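Local atomic coordinates of probable sulfate-binding lipoprotein SubI (Mycobacterium tuberculosis, PDB entry 6DDN), a protein that probably binds sulfate outside the cell membrane as the solute-binding lipoprotein of a sulfate transport system. Residues I136-N150 with P249-N263. Sequence-based numbering, arbitrary orientation.
Sequences IPFGSVVTFVVRAGN and PVQHVTPPQTFKIEN. With SO4 (sulfate ion), chain G.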
# COMPACT_ATOMS: atom_id res chain seq x y z
N ILE A 136 7.65 8.46 4.33
CA ILE A 136 6.67 8.06 3.33
C ILE A 136 7.08 8.68 1.99
O ILE A 136 6.95 9.90 1.81
CB ILE A 136 5.24 8.48 3.73
CG1 ILE A 136 4.74 7.58 4.86
CG2 ILE A 136 4.30 8.39 2.54
CD1 ILE A 136 4.06 8.33 5.97
N PRO A 137 7.60 7.90 1.04
CA PRO A 137 8.03 8.46 -0.24
C PRO A 137 6.94 8.45 -1.30
O PRO A 137 7.05 9.15 -2.31
CB PRO A 137 9.19 7.55 -0.64
CG PRO A 137 8.79 6.22 -0.08
CD PRO A 137 8.01 6.49 1.19
N PHE A 138 5.90 7.66 -1.08
CA PHE A 138 4.79 7.57 -2.02
C PHE A 138 3.60 6.95 -1.30
O PHE A 138 3.68 6.58 -0.13
CB PHE A 138 5.18 6.78 -3.27
CG PHE A 138 5.59 5.36 -2.99
CD1 PHE A 138 4.65 4.35 -2.85
CD2 PHE A 138 6.93 5.03 -2.88
CE1 PHE A 138 5.03 3.04 -2.59
CE2 PHE A 138 7.32 3.73 -2.62
CZ PHE A 138 6.37 2.73 -2.48
N GLY A 139 2.50 6.83 -2.03
CA GLY A 139 1.31 6.23 -1.48
C GLY A 139 0.29 5.95 -2.56
O GLY A 139 0.63 5.89 -3.74
N SER A 140 -0.96 5.80 -2.14
CA SER A 140 -2.04 5.50 -3.07
C SER A 140 -3.36 5.81 -2.39
O SER A 140 -3.40 6.48 -1.35
CB SER A 140 -1.97 4.03 -3.53
OG SER A 140 -2.81 3.80 -4.64
N VAL A 141 -4.45 5.34 -2.99
CA VAL A 141 -5.78 5.41 -2.39
C VAL A 141 -6.46 4.06 -2.57
O VAL A 141 -6.14 3.30 -3.49
CB VAL A 141 -6.65 6.53 -3.00
CG1 VAL A 141 -6.08 7.90 -2.65
CG2 VAL A 141 -6.75 6.36 -4.51
N VAL A 142 -7.40 3.77 -1.67
CA VAL A 142 -8.19 2.56 -1.81
C VAL A 142 -9.15 2.71 -2.98
O VAL A 142 -9.79 3.75 -3.16
CB VAL A 142 -8.95 2.27 -0.50
CG1 VAL A 142 -9.81 1.04 -0.65
CG2 VAL A 142 -7.96 2.09 0.65
N THR A 143 -9.24 1.67 -3.81
CA THR A 143 -10.08 1.70 -4.99
C THR A 143 -10.76 0.35 -5.17
O THR A 143 -10.34 -0.66 -4.61
CB THR A 143 -9.27 2.05 -6.25
OG1 THR A 143 -10.16 2.23 -7.36
CG2 THR A 143 -8.28 0.94 -6.57
N PHE A 144 -11.84 0.35 -5.96
CA PHE A 144 -12.54 -0.87 -6.33
C PHE A 144 -11.97 -1.37 -7.65
O PHE A 144 -12.17 -0.74 -8.69
CB PHE A 144 -14.04 -0.63 -6.49
CG PHE A 144 -14.74 -0.20 -5.23
CD1 PHE A 144 -14.31 -0.64 -3.99
CD2 PHE A 144 -15.84 0.64 -5.30
CE1 PHE A 144 -14.97 -0.24 -2.84
CE2 PHE A 144 -16.50 1.04 -4.15
CZ PHE A 144 -16.06 0.60 -2.92
N VAL A 145 -11.28 -2.50 -7.63
CA VAL A 145 -10.97 -3.17 -8.88
C VAL A 145 -12.23 -3.90 -9.35
O VAL A 145 -12.90 -4.58 -8.56
CB VAL A 145 -9.78 -4.13 -8.74
CG1 VAL A 145 -9.48 -4.78 -10.08
CG2 VAL A 145 -8.56 -3.37 -8.26
N VAL A 146 -12.54 -3.75 -10.63
CA VAL A 146 -13.82 -4.15 -11.18
C VAL A 146 -13.57 -4.81 -12.53
O VAL A 146 -12.53 -4.60 -13.16
CB VAL A 146 -14.76 -2.92 -11.33
CG1 VAL A 146 -14.51 -2.20 -12.64
CG2 VAL A 146 -16.20 -3.32 -11.18
N ARG A 147 -14.52 -5.63 -12.96
CA ARG A 147 -14.32 -6.29 -14.24
C ARG A 147 -14.66 -5.33 -15.38
O ARG A 147 -15.40 -4.36 -15.21
CB ARG A 147 -15.15 -7.57 -14.31
CG ARG A 147 -14.46 -8.67 -13.54
CD ARG A 147 -15.25 -9.95 -13.39
NE ARG A 147 -14.76 -10.71 -12.23
CZ ARG A 147 -13.52 -11.19 -12.10
NH1 ARG A 147 -12.61 -11.02 -13.05
NH2 ARG A 147 -13.19 -11.85 -11.00
N ALA A 148 -14.06 -5.61 -16.54
CA ALA A 148 -14.09 -4.68 -17.66
C ALA A 148 -15.51 -4.24 -17.99
O ALA A 148 -16.39 -5.08 -18.23
CB ALA A 148 -13.44 -5.33 -18.88
N GLY A 149 -15.73 -2.93 -17.98
CA GLY A 149 -17.04 -2.36 -18.22
C GLY A 149 -17.89 -2.18 -16.98
O GLY A 149 -19.00 -1.65 -17.09
N ASN A 150 -17.40 -2.58 -15.81
CA ASN A 150 -18.17 -2.58 -14.57
C ASN A 150 -19.54 -3.23 -14.79
O ASN A 150 -20.57 -2.57 -14.66
CB ASN A 150 -18.32 -1.17 -14.03
CG ASN A 150 -18.64 -1.15 -12.54
OD1 ASN A 150 -19.04 -2.16 -11.96
ND2 ASN A 150 -18.47 0.01 -11.91
N PRO A 249 -8.34 -7.92 -18.23
CA PRO A 249 -9.63 -7.24 -18.50
C PRO A 249 -10.32 -6.77 -17.23
O PRO A 249 -11.34 -7.31 -16.78
CB PRO A 249 -10.41 -8.32 -19.25
CG PRO A 249 -9.92 -9.59 -18.64
CD PRO A 249 -8.46 -9.38 -18.34
N VAL A 250 -9.76 -5.72 -16.63
CA VAL A 250 -10.32 -5.11 -15.43
C VAL A 250 -10.22 -3.59 -15.58
O VAL A 250 -9.46 -3.07 -16.39
CB VAL A 250 -9.61 -5.57 -14.14
CG1 VAL A 250 -9.86 -7.05 -13.89
CG2 VAL A 250 -8.12 -5.28 -14.24
N GLN A 251 -11.02 -2.89 -14.78
CA GLN A 251 -10.87 -1.46 -14.58
C GLN A 251 -11.11 -1.16 -13.11
O GLN A 251 -11.30 -2.08 -12.30
CB GLN A 251 -11.82 -0.66 -15.49
CG GLN A 251 -13.13 -1.34 -15.80
CD GLN A 251 -13.84 -0.71 -16.99
OE1 GLN A 251 -13.44 -0.89 -18.13
NE2 GLN A 251 -14.90 0.04 -16.71
N HIS A 252 -11.08 0.12 -12.74
CA HIS A 252 -11.27 0.47 -11.34
C HIS A 252 -12.06 1.76 -11.20
O HIS A 252 -11.91 2.69 -12.00
CB HIS A 252 -9.92 0.60 -10.61
CG HIS A 252 -9.09 1.77 -11.05
ND1 HIS A 252 -8.29 1.73 -12.17
CD2 HIS A 252 -8.93 3.00 -10.52
CE1 HIS A 252 -7.67 2.89 -12.31
NE2 HIS A 252 -8.04 3.68 -11.32
N VAL A 253 -12.92 1.80 -10.19
CA VAL A 253 -13.66 2.98 -9.79
C VAL A 253 -13.32 3.26 -8.33
O VAL A 253 -13.39 2.36 -7.49
CB VAL A 253 -15.18 2.81 -9.96
CG1 VAL A 253 -15.87 4.16 -10.01
CG2 VAL A 253 -15.48 1.99 -11.21
N THR A 254 -12.96 4.50 -8.03
CA THR A 254 -12.72 4.86 -6.64
C THR A 254 -14.01 5.35 -6.01
O THR A 254 -14.68 6.22 -6.58
CB THR A 254 -11.65 5.94 -6.54
OG1 THR A 254 -10.51 5.55 -7.33
CG2 THR A 254 -11.21 6.11 -5.10
N PRO A 255 -14.41 4.82 -4.85
CA PRO A 255 -15.62 5.30 -4.21
C PRO A 255 -15.49 6.77 -3.87
O PRO A 255 -14.37 7.28 -3.71
CB PRO A 255 -15.73 4.43 -2.95
CG PRO A 255 -14.34 3.96 -2.69
CD PRO A 255 -13.72 3.79 -4.05
N PRO A 256 -16.61 7.49 -3.77
CA PRO A 256 -16.53 8.93 -3.45
C PRO A 256 -15.74 9.22 -2.19
O PRO A 256 -14.96 10.18 -2.15
CB PRO A 256 -18.00 9.33 -3.32
CG PRO A 256 -18.74 8.35 -4.16
CD PRO A 256 -18.00 7.05 -4.00
N GLN A 257 -15.91 8.40 -1.15
CA GLN A 257 -15.06 8.46 0.03
C GLN A 257 -14.09 7.29 -0.02
O GLN A 257 -14.50 6.14 -0.19
CB GLN A 257 -15.89 8.40 1.31
CG GLN A 257 -16.97 9.46 1.42
CD GLN A 257 -17.50 9.61 2.84
OE1 GLN A 257 -16.73 9.82 3.78
NE2 GLN A 257 -18.81 9.50 2.99
N THR A 258 -12.80 7.59 0.12
CA THR A 258 -11.77 6.56 0.15
C THR A 258 -10.71 6.96 1.16
O THR A 258 -10.73 8.06 1.72
CB THR A 258 -11.15 6.35 -1.24
OG1 THR A 258 -10.37 5.15 -1.24
CG2 THR A 258 -10.26 7.52 -1.61
N PHE A 259 -9.76 6.05 1.39
CA PHE A 259 -8.72 6.23 2.39
C PHE A 259 -7.38 6.52 1.72
O PHE A 259 -7.08 5.97 0.66
CB PHE A 259 -8.60 5.00 3.29
CG PHE A 259 -8.17 5.33 4.69
CD1 PHE A 259 -9.10 5.70 5.64
CD2 PHE A 259 -6.83 5.27 5.05
CE1 PHE A 259 -8.72 6.01 6.93
CE2 PHE A 259 -6.44 5.58 6.34
CZ PHE A 259 -7.38 5.94 7.28
N LYS A 260 -6.59 7.37 2.36
CA LYS A 260 -5.27 7.72 1.85
C LYS A 260 -4.26 6.66 2.27
O LYS A 260 -4.01 6.47 3.47
CB LYS A 260 -4.85 9.10 2.36
CG LYS A 260 -3.52 9.58 1.80
CD LYS A 260 -2.88 10.61 2.72
CE LYS A 260 -1.89 11.49 1.96
NZ LYS A 260 -1.39 12.61 2.81
N ILE A 261 -3.69 5.97 1.29
CA ILE A 261 -2.69 4.94 1.55
C ILE A 261 -1.32 5.59 1.58
O ILE A 261 -0.96 6.34 0.66
CB ILE A 261 -2.75 3.84 0.48
CG1 ILE A 261 -4.13 3.18 0.49
CG2 ILE A 261 -1.65 2.81 0.70
CD1 ILE A 261 -4.24 1.97 -0.43
N GLU A 262 -0.55 5.32 2.64
CA GLU A 262 0.80 5.86 2.80
C GLU A 262 1.74 4.69 3.08
O GLU A 262 1.62 4.04 4.12
CB GLU A 262 0.86 6.89 3.93
CG GLU A 262 -0.09 8.06 3.75
CD GLU A 262 0.15 9.16 4.77
OE1 GLU A 262 0.67 10.23 4.39
OE2 GLU A 262 -0.17 8.94 5.96
N ASN A 263 2.67 4.45 2.16
CA ASN A 263 3.54 3.29 2.25
C ASN A 263 4.90 3.69 2.79
O ASN A 263 5.66 4.38 2.08
CB ASN A 263 3.68 2.63 0.88
CG ASN A 263 2.34 2.25 0.28
OD1 ASN A 263 1.96 2.73 -0.78
ND2 ASN A 263 1.62 1.37 0.97
S SO4 G . -19.17 6.32 -0.33
O1 SO4 G . -17.75 6.27 0.03
O2 SO4 G . -19.47 5.18 -1.18
O3 SO4 G . -19.99 6.25 0.88
O4 SO4 G . -19.43 7.56 -1.04
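Strand 138-147 is paired along one edge by two successive antiparallel strands, 250-253 and 257-263, and between them the chain loops away from it at P256 and Q257. T254, P255 and T258 keep touch with 138-147 on the two flanks of the loop. T258 OG1 is modelled 2.4 Å from V142 O, too short for the details of this hydrogen bond to be trusted. T254 lays CG2 against the same carbonyl, 3.4 Å from V142 O, while its OG1 makes a weak bond with T143 OG1. Between them in sequence, P255 lies over one face of the F144 ring in a CH-pi contact, P255 CD 4.0 Å from the F144 ring centroid and only 13° off the normal; P255 also touches W157 in a neighbouring loop. Regular pairing resumes on either side: V146 N reaches Q251 O at 2.7 Å, and S140 and I261 exchange two backbone bonds. CG1 anti to the carbonyl carbon (chi1 -60°) and the chain extended beyond it carry I261 CD1 to 3.9 Å from V142 CG2. At the far end N263 CB lies 3.7 Å from F138 CE1, and the N263 amide is hydrogen-bonded to S110. Strand 257-267 also pairs with 106-108, and 138-147 with 232-236, consistent with the crossing strands that link the two lobes of type 2 periplasmic binding proteins.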